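Side-chain contact in HTH-type transcriptional regulator YgaV (Escherichia coli K12, PDB 3CUO), which regulates large-scale gene expression in response to sulfide, acting as both repressor and activator and, without sulfide compounds, repressing many anaerobic respiratory genes: residues A14-K19 against R63-I68. Sequence-based numbering, arbitrary orientation.
Sequences AAALLK and RDEGLI
Glu-65 reaches the backbone of Ala-16 through a single water. Its CB points toward helix 11-21, and a bend at chi2 (-65°) brings the carboxylate beside that helix. The water donates to OE1 of Glu-65 at 2.7 Å and to the carbonyl O of Ala-16 at 3.0 Å. OE1 of Glu-65 and O of Ala-16 are themselves 3.8 Å apart; both are acceptors if the carboxylate is ionised, so the water supplies the protons. At Gly-66 the chain leaves helix 52-64 in a Schellman motif with positive phi (93°). That helix closes the predicted helix-turn-helix of this ArsR-type winged-helix fold, and the turn leads into strand 68-72, so the contact joins helix 11-21 to the junction between the DNA-binding motif and the beta wing. The end of the Leu-67 side chain then approaches helix 11-21. Its CD2 meets CD1 of Leu-17 at 3.4 Å, tighter than usual for two methyls, with the side chains crossing at a slant. Leu-17 holds CG anti to its own nitrogen (chi1 180°), which brings CD1 to this meeting; Ala-85 and Ile-89 of helix 84-97 also touch Leu-17, while Val-86 and Leu-30 pack on Leu-67.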
# COMPACT_ATOMS: atom_id res chain seq x y z
N ALA A 14 -3.46 4.51 7.50
CA ALA A 14 -3.34 4.21 6.10
C ALA A 14 -1.92 3.69 5.76
O ALA A 14 -1.82 2.71 5.09
CB ALA A 14 -3.74 5.46 5.26
N ALA A 15 -0.85 4.38 6.17
CA ALA A 15 0.52 3.97 5.97
C ALA A 15 0.86 2.61 6.55
O ALA A 15 1.63 1.81 5.97
CB ALA A 15 1.52 5.04 6.50
N ALA A 16 0.35 2.38 7.76
CA ALA A 16 0.47 1.11 8.45
C ALA A 16 -0.19 -0.06 7.70
O ALA A 16 0.36 -1.14 7.62
CB ALA A 16 -0.20 1.23 9.84
N LEU A 17 -1.40 0.16 7.19
CA LEU A 17 -2.06 -0.80 6.36
C LEU A 17 -1.22 -1.12 5.10
O LEU A 17 -0.99 -2.27 4.79
CB LEU A 17 -3.41 -0.29 5.97
CG LEU A 17 -4.22 -1.21 5.08
CD1 LEU A 17 -4.90 -2.27 5.92
CD2 LEU A 17 -5.21 -0.39 4.27
N LEU A 18 -0.74 -0.10 4.39
CA LEU A 18 0.04 -0.33 3.21
C LEU A 18 1.33 -1.04 3.57
O LEU A 18 1.78 -1.96 2.89
CB LEU A 18 0.29 1.03 2.48
CG LEU A 18 -0.88 1.81 1.87
CD1 LEU A 18 -0.27 2.91 1.00
CD2 LEU A 18 -1.86 0.93 1.08
N LYS A 19 1.93 -0.66 4.66
CA LYS A 19 3.18 -1.31 5.05
C LYS A 19 3.01 -2.79 5.35
O LYS A 19 3.85 -3.60 4.94
CB LYS A 19 3.79 -0.57 6.22
CG LYS A 19 5.08 -1.20 6.74
CD LYS A 19 5.95 -0.13 7.41
CE LYS A 19 6.79 -0.71 8.58
NZ LYS A 19 8.24 -0.20 8.56
N ARG A 63 -2.17 -10.81 11.19
CA ARG A 63 -3.30 -10.88 12.17
C ARG A 63 -3.13 -9.78 13.20
O ARG A 63 -4.06 -9.05 13.51
CB ARG A 63 -3.34 -12.25 12.85
CG ARG A 63 -4.61 -12.45 13.76
CD ARG A 63 -4.61 -13.76 14.45
NE ARG A 63 -3.34 -14.02 15.12
CZ ARG A 63 -2.68 -15.17 15.09
NH1 ARG A 63 -3.16 -16.23 14.45
NH2 ARG A 63 -1.52 -15.26 15.71
N ASP A 64 -1.92 -9.69 13.74
CA ASP A 64 -1.54 -8.61 14.66
C ASP A 64 -1.72 -7.23 14.09
O ASP A 64 -2.03 -6.35 14.81
CB ASP A 64 -0.08 -8.68 15.05
CG ASP A 64 0.22 -9.76 16.01
OD1 ASP A 64 -0.65 -10.14 16.85
OD2 ASP A 64 1.38 -10.21 15.93
N GLU A 65 -1.59 -7.07 12.79
CA GLU A 65 -1.83 -5.81 12.12
C GLU A 65 -3.30 -5.56 11.69
O GLU A 65 -3.63 -4.48 11.14
CB GLU A 65 -0.87 -5.72 10.91
CG GLU A 65 0.50 -5.26 11.28
CD GLU A 65 0.49 -3.83 11.79
OE1 GLU A 65 0.17 -2.89 11.02
OE2 GLU A 65 0.76 -3.62 13.00
N GLY A 66 -4.18 -6.53 11.94
CA GLY A 66 -5.61 -6.35 11.77
C GLY A 66 -6.12 -6.75 10.43
O GLY A 66 -7.30 -6.61 10.17
N LEU A 67 -5.25 -7.29 9.57
CA LEU A 67 -5.59 -7.63 8.21
C LEU A 67 -6.41 -8.92 8.11
O LEU A 67 -7.26 -9.05 7.25
CB LEU A 67 -4.33 -7.85 7.33
CG LEU A 67 -3.34 -6.70 7.15
CD1 LEU A 67 -2.55 -7.07 5.98
CD2 LEU A 67 -4.02 -5.40 7.01
N ILE A 68 -6.06 -9.90 8.94
CA ILE A 68 -6.65 -11.24 8.82
C ILE A 68 -7.06 -11.68 10.20
O ILE A 68 -6.61 -11.13 11.20
CB ILE A 68 -5.72 -12.23 8.11
CG1 ILE A 68 -4.44 -12.48 8.91
CG2 ILE A 68 -5.42 -11.78 6.60
CD1 ILE A 68 -3.59 -13.57 8.34
O HOH W 1 2.34 -2.00 9.66